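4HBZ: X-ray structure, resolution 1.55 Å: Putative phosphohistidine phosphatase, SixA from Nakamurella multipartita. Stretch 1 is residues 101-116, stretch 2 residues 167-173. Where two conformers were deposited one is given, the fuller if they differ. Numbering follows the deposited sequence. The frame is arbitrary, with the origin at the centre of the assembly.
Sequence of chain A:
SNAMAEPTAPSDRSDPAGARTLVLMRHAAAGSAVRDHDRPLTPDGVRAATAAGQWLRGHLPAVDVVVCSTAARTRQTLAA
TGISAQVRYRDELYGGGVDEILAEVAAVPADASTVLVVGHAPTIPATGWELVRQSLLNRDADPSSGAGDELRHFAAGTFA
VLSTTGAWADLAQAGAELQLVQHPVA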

# COMPACT_ATOMS: atom_id res chain seq x y z
N ILE A 101 8.77 -4.98 3.44
CA ILE A 101 7.38 -4.87 3.01
C ILE A 101 7.15 -5.87 1.89
O ILE A 101 6.16 -6.60 1.90
N LEU A 102 8.08 -5.98 0.95
CA LEU A 102 7.89 -6.92 -0.14
C LEU A 102 7.96 -8.37 0.33
O LEU A 102 7.21 -9.20 -0.18
N ALA A 103 8.82 -8.70 1.30
CA ALA A 103 8.83 -10.04 1.85
C ALA A 103 7.51 -10.40 2.47
O ALA A 103 7.08 -11.57 2.39
N GLU A 104 6.86 -9.46 3.14
CA GLU A 104 5.57 -9.75 3.75
C GLU A 104 4.47 -9.89 2.67
O GLU A 104 3.64 -10.79 2.78
N VAL A 105 4.48 -9.04 1.63
CA VAL A 105 3.52 -9.21 0.51
C VAL A 105 3.74 -10.57 -0.15
O VAL A 105 2.80 -11.29 -0.49
N ALA A 106 4.99 -10.96 -0.28
CA ALA A 106 5.29 -12.24 -0.92
C ALA A 106 4.77 -13.45 -0.21
O ALA A 106 4.57 -14.52 -0.80
N ALA A 107 4.51 -13.33 1.09
CA ALA A 107 4.05 -14.40 1.92
C ALA A 107 2.50 -14.57 2.01
O ALA A 107 2.04 -15.53 2.65
N VAL A 108 1.74 -13.64 1.41
CA VAL A 108 0.28 -13.72 1.48
C VAL A 108 -0.21 -14.97 0.74
O VAL A 108 0.50 -15.56 -0.11
N PRO A 109 -1.42 -15.40 1.04
CA PRO A 109 -2.01 -16.54 0.28
C PRO A 109 -1.91 -16.29 -1.20
O PRO A 109 -2.27 -15.26 -1.72
N ALA A 110 -1.36 -17.25 -1.92
CA ALA A 110 -0.99 -17.05 -3.27
C ALA A 110 -2.18 -16.73 -4.15
O ALA A 110 -1.98 -16.02 -5.13
N ASP A 111 -3.37 -17.22 -3.83
CA ASP A 111 -4.51 -17.00 -4.71
C ASP A 111 -5.21 -15.66 -4.42
O ASP A 111 -6.21 -15.35 -5.07
N ALA A 112 -4.71 -14.88 -3.47
CA ALA A 112 -5.25 -13.52 -3.27
C ALA A 112 -5.16 -12.73 -4.55
O ALA A 112 -4.14 -12.76 -5.24
N SER A 113 -6.24 -12.05 -4.91
CA SER A 113 -6.23 -11.21 -6.10
C SER A 113 -5.91 -9.76 -5.79
O SER A 113 -5.30 -9.05 -6.61
N THR A 114 -6.31 -9.31 -4.60
CA THR A 114 -6.17 -7.90 -4.18
C THR A 114 -5.59 -7.85 -2.77
O THR A 114 -6.14 -8.45 -1.85
N VAL A 115 -4.45 -7.20 -2.65
CA VAL A 115 -3.73 -7.02 -1.38
C VAL A 115 -3.59 -5.56 -1.02
O VAL A 115 -3.22 -4.77 -1.86
N LEU A 116 -3.92 -5.22 0.22
CA LEU A 116 -3.73 -3.89 0.76
C LEU A 116 -2.59 -3.93 1.78
O LEU A 116 -2.61 -4.77 2.68
N ALA A 167 3.20 -13.56 -9.81
CA ALA A 167 2.75 -14.09 -8.52
C ALA A 167 3.19 -13.18 -7.40
O ALA A 167 4.25 -12.49 -7.49
N TRP A 168 2.47 -13.15 -6.28
CA TRP A 168 2.91 -12.35 -5.15
C TRP A 168 4.35 -12.65 -4.72
O TRP A 168 5.08 -11.72 -4.36
N ALA A 169 4.74 -13.92 -4.71
CA ALA A 169 6.06 -14.26 -4.26
C ALA A 169 7.16 -13.60 -5.13
O ALA A 169 8.30 -13.37 -4.68
N ASP A 170 6.79 -13.30 -6.38
CA ASP A 170 7.75 -12.83 -7.37
C ASP A 170 7.72 -11.32 -7.52
O ASP A 170 8.35 -10.81 -8.40
N LEU A 171 6.98 -10.62 -6.67
CA LEU A 171 6.76 -9.20 -6.86
C LEU A 171 8.01 -8.38 -6.98
O LEU A 171 8.10 -7.47 -7.82
N ALA A 172 9.03 -8.67 -6.19
CA ALA A 172 10.24 -7.91 -6.26
C ALA A 172 10.91 -7.99 -7.63
O ALA A 172 11.43 -6.99 -8.12
N GLN A 173 10.84 -9.15 -8.27
CA GLN A 173 11.43 -9.33 -9.58
C GLN A 173 10.51 -8.86 -10.71
O GLN A 173 11.00 -8.40 -11.75

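Packing of residues 167-173 against residues 101-116 in the putative phosphohistidine phosphatase SixA, centred on Trp168. Ala167 sets its CB sideways and touches nothing in stretch 1, but its O accepts the backbone hydrogen bond from Asp170 N (2.9 Å) as the 3-10 segment 168-170 begins. Trp168 points toward stretch 1 with chi1 m (-64°) and chi2 115°, and is buried with by far the largest area covered in the contact. Its indole donates the one direct hydrogen bond between the stretches, from Trp168 NE1 to the O atom of Ala112, the last residue of the Pro109-Ala112 type I turn (2.9 Å, 157°), which satisfies the ring nitrogen. Two valine methyls lie over the same ring face: Val108 CG2 (chi1 m) is 4.0 Å from the centroid of the Trp168 five-membered ring, and Val115 CG2 (chi1 t) is 3.8 Å from that of the six-membered ring, both CH-pi contacts. Val105, chi1 t, approaches obliquely, its CG1 3.6 Å from Trp168 CE3. The Trp168 backbone is held as well: water 1 donates to Leu102 O (2.7 Å) and Trp168 O (3.0 Å), while water 2 accepts from Trp168 N (3.0 Å) and donates to Ala110 O (2.9 Å). Trp168 O also receives a CA-H...O contact from Ala106 CA at 3.5 Å. The backbones run close here, with Ala106 CA and Ala169 CA 4.0 Å apart; Ala169 CB points sideways. Asp170 (chi1 m) turns away at the N-cap position, and its side chain makes no capping bond. Leu171, chi1 t and chi2 p, points toward the helix of stretch 1 and places CD2 3.6 Å from Val105 CG1 and 3.7 Å from Leu102 CD2. Leu102 (m, t) reaches further along, its CD1 4.0 Å from Ala172 CB. Gln173 lies out of reach.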

# COMPACT_ATOMS: atom_id res chain seq x y z
CB ILE A 101 7.02 -3.43 2.58
CG1 ILE A 101 6.68 -2.58 3.83
CG2 ILE A 101 5.84 -3.45 1.66
CD1 ILE A 101 7.59 -2.62 5.06
CB LEU A 102 8.85 -6.66 -1.28
CG LEU A 102 8.65 -5.32 -2.02
CD1 LEU A 102 9.69 -5.18 -3.10
CD2 LEU A 102 7.26 -5.19 -2.63
CB ALA A 103 9.95 -10.18 2.86
CB GLU A 104 5.14 -8.67 4.72
CG GLU A 104 6.01 -8.62 5.96
CD GLU A 104 5.98 -9.88 6.78
OE1 GLU A 104 4.96 -10.61 6.81
OE2 GLU A 104 7.01 -10.13 7.44
CB VAL A 105 3.59 -8.06 -0.47
CG1 VAL A 105 2.70 -8.37 -1.65
CG2 VAL A 105 3.16 -6.77 0.23
CB ALA A 106 6.80 -12.40 -1.05
CB ALA A 107 4.66 -14.26 3.34
CB VAL A 108 -0.43 -12.47 0.88
CG1 VAL A 108 0.05 -11.24 1.62
CG2 VAL A 108 -0.29 -12.37 -0.61
CB PRO A 109 -3.44 -16.58 0.77
CG PRO A 109 -3.34 -16.07 2.19
CD PRO A 109 -2.28 -15.00 2.18
CB ALA A 110 -0.31 -18.31 -3.81
CB ASP A 111 -5.54 -18.13 -4.59
CG ASP A 111 -5.03 -19.45 -5.13
OD1 ASP A 111 -4.13 -19.42 -6.01
OD2 ASP A 111 -5.53 -20.52 -4.68
CB ALA A 112 -4.52 -12.78 -2.16
CB SER A 113 -7.56 -11.29 -6.84
OG SER A 113 -7.85 -12.63 -7.17
CB THR A 114 -7.53 -7.18 -4.23
OG1 THR A 114 -8.14 -7.44 -5.51
CG2 THR A 114 -7.44 -5.71 -4.01
CB VAL A 115 -2.35 -7.69 -1.43
CG1 VAL A 115 -1.56 -7.41 -0.19
CG2 VAL A 115 -2.47 -9.19 -1.67
CB LEU A 116 -5.03 -3.47 1.45
CG LEU A 116 -4.97 -2.15 2.25
CD1 LEU A 116 -4.61 -0.94 1.39
CD2 LEU A 116 -6.30 -1.89 2.99
CB ALA A 167 3.39 -15.45 -8.32
CB TRP A 168 1.96 -12.45 -3.94
CG TRP A 168 0.60 -11.89 -4.20
CD1 TRP A 168 -0.55 -12.57 -4.23
CD2 TRP A 168 0.29 -10.52 -4.55
NE1 TRP A 168 -1.59 -11.70 -4.51
CE2 TRP A 168 -1.11 -10.44 -4.73
CE3 TRP A 168 1.05 -9.37 -4.71
CZ2 TRP A 168 -1.75 -9.23 -5.01
CZ3 TRP A 168 0.41 -8.17 -5.03
CH2 TRP A 168 -0.96 -8.13 -5.18
CB ALA A 169 6.21 -15.76 -4.22
CB ASP A 170 7.40 -13.47 -8.73
CG ASP A 170 7.67 -15.00 -8.76
OD1 ASP A 170 8.41 -15.45 -7.88
OD2 ASP A 170 7.24 -15.65 -9.70
CB LEU A 171 5.79 -8.70 -5.76
CG LEU A 171 5.35 -7.28 -5.77
CD1 LEU A 171 4.55 -6.91 -6.98
CD2 LEU A 171 4.57 -7.03 -4.48
CB ALA A 172 11.19 -8.30 -5.15
CB GLN A 173 11.81 -10.81 -9.82
CG GLN A 173 12.93 -11.32 -8.91
CD GLN A 173 12.56 -11.33 -7.42
OE1 GLN A 173 11.42 -11.75 -7.00
NE2 GLN A 173 13.50 -10.83 -6.59
O HOH W 1 6.66 -9.69 -2.79
O HOH W 2 0.60 -15.52 -6.24